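Local coordinates for protein putative sulfatase yidJ (Bacteroides fragilis, PDB 2QZU) that probably hydrolyses sulfate esters as a metal-dependent, arylsulfatase-like member of the sulfatase family, at residues Y88-T102 / P400-R414. Numbering follows the deposited sequence.
Sequences YPIGSKVTGNCNSET and PYYFVKFDNHATGYR
Phe-406 CG sits between its own backbone N and carbonyl carbon (chi1 69°), while Thr-102 sends CG2 anti to its carbonyl carbon; together these torsions lay the methyl over one ring face, CG2 lying 3.7 Å from the ring centroid in a CH-pi contact. The hydroxyl branch of Thr-102 turns back instead, its OG1 donating to Asn-97 O (2.7 Å) in the carbonyl plane, which fixes the methyl's direction. Glu-101, its chain extended beyond CG, runs past the ring's far end, CG 3.6 Å from Phe-406 CZ, and its carboxylate accepts from Ala-21 N of the second subunit.

The contact illustrates how apolar packing and a single shared water can join two chain segments. One water donates to Phe-406 O and also bonds Thr-95 OG1 and His-409 NE2; its O lies 2.7 Å from His-409 NE2, in the imidazole plane. Thr-95 rests its CG2 methyl against His-409 NE2 (3.8 Å) and its CB against Val-404 CG1 (3.9 Å). Further along, Pro-89 sets CG over a face of Tyr-402, 3.7 Å from the ring centroid and 20° off its normal. The Tyr-88 and Tyr-402 rings lie 28° from parallel with their centroids 5.8 Å apart, too far offset for a proper stack; Tyr-402 OH accepts a hydrogen bond from Trp-468 NE1.

Helix 89-92 and the loop after it thus pack against edge strand 399-404 of the four-stranded antiparallel C-terminal sheet and the turns leading to strand 412-417, with helix 76-85 touching Pro-89 and helix 455-471 touching Pro-400 and Arg-414.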
# COMPACT_ATOMS: atom_id res chain seq x y z
N TYR A 88 -3.63 27.00 21.59
CA TYR A 88 -4.65 26.09 21.08
C TYR A 88 -4.74 26.34 19.56
O TYR A 88 -4.22 27.35 19.08
CB TYR A 88 -5.93 26.30 21.89
CG TYR A 88 -5.72 25.78 23.32
CD1 TYR A 88 -5.59 24.41 23.57
CD2 TYR A 88 -5.52 26.67 24.39
CE1 TYR A 88 -5.27 23.94 24.84
CE2 TYR A 88 -5.20 26.20 25.66
CZ TYR A 88 -5.07 24.83 25.88
OH TYR A 88 -4.73 24.36 27.13
N PRO A 89 -5.38 25.44 18.80
CA PRO A 89 -5.47 25.60 17.34
C PRO A 89 -5.75 26.95 16.66
O PRO A 89 -5.06 27.30 15.71
CB PRO A 89 -6.47 24.51 16.92
CG PRO A 89 -7.29 24.30 18.14
CD PRO A 89 -6.29 24.38 19.26
N ILE A 90 -6.73 27.70 17.13
CA ILE A 90 -7.02 28.98 16.50
C ILE A 90 -5.80 29.90 16.56
O ILE A 90 -5.43 30.53 15.56
CB ILE A 90 -8.22 29.68 17.17
CG1 ILE A 90 -9.44 28.75 17.14
CG2 ILE A 90 -8.54 30.98 16.43
CD1 ILE A 90 -9.80 28.25 15.75
N GLY A 91 -5.16 29.94 17.73
CA GLY A 91 -3.98 30.78 17.91
C GLY A 91 -2.73 30.27 17.22
O GLY A 91 -1.94 31.05 16.71
N SER A 92 -2.55 28.95 17.20
CA SER A 92 -1.38 28.35 16.56
C SER A 92 -1.48 28.46 15.05
O SER A 92 -0.48 28.38 14.34
CB SER A 92 -1.26 26.87 16.94
OG SER A 92 -2.17 26.09 16.17
N LYS A 93 -2.71 28.62 14.56
CA LYS A 93 -3.02 28.74 13.14
C LYS A 93 -3.00 27.40 12.39
O LYS A 93 -3.39 27.34 11.23
CB LYS A 93 -2.07 29.73 12.46
CG LYS A 93 -2.29 31.16 12.92
CD LYS A 93 -1.31 32.12 12.26
CE LYS A 93 -1.54 33.55 12.74
NZ LYS A 93 -1.41 33.64 14.22
N VAL A 94 -2.54 26.34 13.05
CA VAL A 94 -2.48 25.03 12.43
C VAL A 94 -3.78 24.29 12.76
O VAL A 94 -3.86 23.48 13.69
CB VAL A 94 -1.27 24.22 12.93
CG1 VAL A 94 -1.09 22.97 12.08
CG2 VAL A 94 -0.01 25.09 12.86
N THR A 95 -4.81 24.59 11.97
CA THR A 95 -6.15 24.06 12.16
C THR A 95 -6.45 22.72 11.49
O THR A 95 -7.50 22.13 11.73
CB THR A 95 -7.18 25.08 11.68
OG1 THR A 95 -6.89 25.42 10.32
CG2 THR A 95 -7.11 26.34 12.53
N GLY A 96 -5.53 22.26 10.65
CA GLY A 96 -5.69 21.00 9.96
C GLY A 96 -4.31 20.51 9.58
O GLY A 96 -3.32 21.15 9.94
N ASN A 97 -4.22 19.39 8.87
CA ASN A 97 -2.92 18.88 8.44
C ASN A 97 -2.33 19.82 7.40
O ASN A 97 -3.07 20.45 6.64
CB ASN A 97 -3.04 17.50 7.80
CG ASN A 97 -3.09 16.37 8.82
OD1 ASN A 97 -3.84 15.41 8.66
ND2 ASN A 97 -2.28 16.48 9.86
N CYS A 98 -1.01 19.90 7.37
CA CYS A 98 -0.36 20.73 6.38
C CYS A 98 -0.33 19.90 5.11
O CYS A 98 0.11 18.74 5.11
CB CYS A 98 1.07 21.08 6.81
SG CYS A 98 1.15 22.13 8.28
N ASN A 99 -0.84 20.48 4.03
CA ASN A 99 -0.86 19.86 2.71
C ASN A 99 -1.33 20.95 1.76
O ASN A 99 -1.70 22.04 2.19
CB ASN A 99 -1.81 18.64 2.67
CG ASN A 99 -3.24 18.98 3.06
OD1 ASN A 99 -3.81 19.95 2.58
ND2 ASN A 99 -3.83 18.15 3.92
N SER A 100 -1.31 20.66 0.46
CA SER A 100 -1.71 21.67 -0.52
C SER A 100 -3.17 22.10 -0.45
O SER A 100 -3.53 23.16 -0.96
CB SER A 100 -1.36 21.19 -1.93
OG SER A 100 -2.01 19.98 -2.24
N GLU A 101 -4.02 21.29 0.18
CA GLU A 101 -5.43 21.63 0.30
C GLU A 101 -5.64 22.73 1.34
O GLU A 101 -6.49 23.60 1.17
CB GLU A 101 -6.25 20.39 0.69
CG GLU A 101 -7.73 20.65 0.91
CD GLU A 101 -8.50 19.41 1.31
OE1 GLU A 101 -8.24 18.86 2.40
OE2 GLU A 101 -9.37 18.98 0.52
N THR A 102 -4.86 22.68 2.42
CA THR A 102 -4.99 23.67 3.48
C THR A 102 -4.04 24.85 3.33
O THR A 102 -4.20 25.87 4.00
CB THR A 102 -4.75 23.02 4.86
OG1 THR A 102 -3.41 22.53 4.92
CG2 THR A 102 -5.72 21.86 5.07
N PRO A 400 -9.38 20.35 26.89
CA PRO A 400 -10.29 20.58 25.77
C PRO A 400 -10.15 19.55 24.64
O PRO A 400 -9.21 18.75 24.63
CB PRO A 400 -9.90 21.97 25.30
CG PRO A 400 -8.41 21.96 25.50
CD PRO A 400 -8.27 21.33 26.87
N TYR A 401 -11.11 19.56 23.73
CA TYR A 401 -11.10 18.70 22.55
C TYR A 401 -11.38 19.61 21.36
O TYR A 401 -12.22 20.51 21.45
CB TYR A 401 -12.17 17.61 22.59
CG TYR A 401 -12.35 16.95 21.24
CD1 TYR A 401 -11.35 16.14 20.70
CD2 TYR A 401 -13.48 17.20 20.47
CE1 TYR A 401 -11.47 15.61 19.42
CE2 TYR A 401 -13.61 16.67 19.18
CZ TYR A 401 -12.60 15.88 18.67
OH TYR A 401 -12.70 15.36 17.39
N TYR A 402 -10.71 19.36 20.24
CA TYR A 402 -10.90 20.20 19.05
C TYR A 402 -10.99 19.48 17.71
O TYR A 402 -10.38 18.44 17.49
CB TYR A 402 -9.73 21.18 18.89
CG TYR A 402 -9.58 22.22 19.95
CD1 TYR A 402 -10.26 23.44 19.86
CD2 TYR A 402 -8.76 21.99 21.06
CE1 TYR A 402 -10.12 24.40 20.85
CE2 TYR A 402 -8.62 22.95 22.05
CZ TYR A 402 -9.31 24.15 21.94
OH TYR A 402 -9.20 25.09 22.94
N PHE A 403 -11.76 20.10 16.83
CA PHE A 403 -11.85 19.73 15.43
C PHE A 403 -12.26 21.04 14.79
O PHE A 403 -13.33 21.58 15.08
CB PHE A 403 -12.91 18.69 15.06
CG PHE A 403 -13.01 18.51 13.57
CD1 PHE A 403 -11.94 17.98 12.86
CD2 PHE A 403 -14.10 19.01 12.86
CE1 PHE A 403 -11.94 17.97 11.46
CE2 PHE A 403 -14.11 19.00 11.47
CZ PHE A 403 -13.03 18.48 10.77
N VAL A 404 -11.39 21.57 13.94
CA VAL A 404 -11.65 22.83 13.27
C VAL A 404 -11.65 22.60 11.76
O VAL A 404 -10.70 22.04 11.22
CB VAL A 404 -10.56 23.89 13.60
CG1 VAL A 404 -10.88 25.21 12.90
CG2 VAL A 404 -10.47 24.08 15.10
N LYS A 405 -12.72 23.02 11.09
CA LYS A 405 -12.78 22.86 9.64
C LYS A 405 -11.87 23.98 9.13
O LYS A 405 -12.18 25.16 9.32
CB LYS A 405 -14.21 23.04 9.13
CG LYS A 405 -14.38 22.67 7.66
CD LYS A 405 -15.84 22.64 7.25
CE LYS A 405 -15.99 22.29 5.77
NZ LYS A 405 -17.41 22.16 5.37
N PHE A 406 -10.76 23.60 8.51
CA PHE A 406 -9.78 24.59 8.05
C PHE A 406 -10.30 25.72 7.18
O PHE A 406 -9.81 26.85 7.29
CB PHE A 406 -8.61 23.90 7.33
CG PHE A 406 -8.97 23.30 6.01
CD1 PHE A 406 -9.59 22.05 5.95
CD2 PHE A 406 -8.70 23.97 4.83
CE1 PHE A 406 -9.92 21.48 4.73
CE2 PHE A 406 -9.03 23.41 3.60
CZ PHE A 406 -9.64 22.16 3.55
N ASP A 407 -11.28 25.44 6.33
CA ASP A 407 -11.81 26.48 5.44
C ASP A 407 -13.10 27.14 5.93
O ASP A 407 -13.72 27.92 5.20
CB ASP A 407 -12.01 25.91 4.03
CG ASP A 407 -12.93 24.70 4.00
OD1 ASP A 407 -13.17 24.10 5.07
OD2 ASP A 407 -13.40 24.35 2.90
N ASN A 408 -13.49 26.85 7.17
CA ASN A 408 -14.69 27.44 7.77
C ASN A 408 -14.69 27.17 9.26
O ASN A 408 -15.23 26.17 9.73
CB ASN A 408 -15.97 26.85 7.15
CG ASN A 408 -17.24 27.44 7.75
OD1 ASN A 408 -17.18 28.37 8.56
ND2 ASN A 408 -18.39 26.89 7.37
N HIS A 409 -14.07 28.07 10.02
CA HIS A 409 -13.98 27.89 11.47
C HIS A 409 -15.32 27.84 12.20
O HIS A 409 -15.37 27.43 13.36
CB HIS A 409 -13.10 28.99 12.08
CG HIS A 409 -11.66 28.93 11.66
ND1 HIS A 409 -10.70 29.79 12.14
CD2 HIS A 409 -11.02 28.10 10.79
CE1 HIS A 409 -9.54 29.51 11.59
NE2 HIS A 409 -9.70 28.49 10.77
N ALA A 410 -16.40 28.24 11.53
CA ALA A 410 -17.72 28.21 12.16
C ALA A 410 -18.29 26.80 12.19
O ALA A 410 -19.40 26.57 12.68
CB ALA A 410 -18.68 29.15 11.43
N THR A 411 -17.54 25.85 11.65
CA THR A 411 -17.97 24.45 11.62
C THR A 411 -16.93 23.59 12.31
O THR A 411 -15.73 23.78 12.11
CB THR A 411 -18.15 23.95 10.17
OG1 THR A 411 -19.23 24.66 9.55
CG2 THR A 411 -18.46 22.46 10.14
N GLY A 412 -17.38 22.66 13.14
CA GLY A 412 -16.45 21.80 13.84
C GLY A 412 -16.93 21.37 15.21
O GLY A 412 -18.10 21.52 15.56
N TYR A 413 -16.00 20.83 16.00
CA TYR A 413 -16.29 20.36 17.35
C TYR A 413 -15.47 21.11 18.39
O TYR A 413 -14.35 21.53 18.12
CB TYR A 413 -15.89 18.89 17.51
CG TYR A 413 -16.77 17.85 16.87
CD1 TYR A 413 -17.95 17.44 17.49
CD2 TYR A 413 -16.39 17.23 15.69
CE1 TYR A 413 -18.73 16.42 16.94
CE2 TYR A 413 -17.16 16.22 15.13
CZ TYR A 413 -18.33 15.81 15.76
OH TYR A 413 -19.09 14.81 15.21
N ARG A 414 -16.05 21.23 19.58
CA ARG A 414 -15.34 21.80 20.72
C ARG A 414 -15.83 20.93 21.87
O ARG A 414 -17.01 20.58 21.94
CB ARG A 414 -15.68 23.27 20.97
CG ARG A 414 -15.15 24.21 19.91
CD ARG A 414 -13.62 24.23 19.83
NE ARG A 414 -13.18 25.29 18.93
CZ ARG A 414 -13.33 25.27 17.61
NH1 ARG A 414 -13.88 24.22 17.01
NH2 ARG A 414 -12.95 26.32 16.89
O HOH W 1 -7.80 27.54 9.11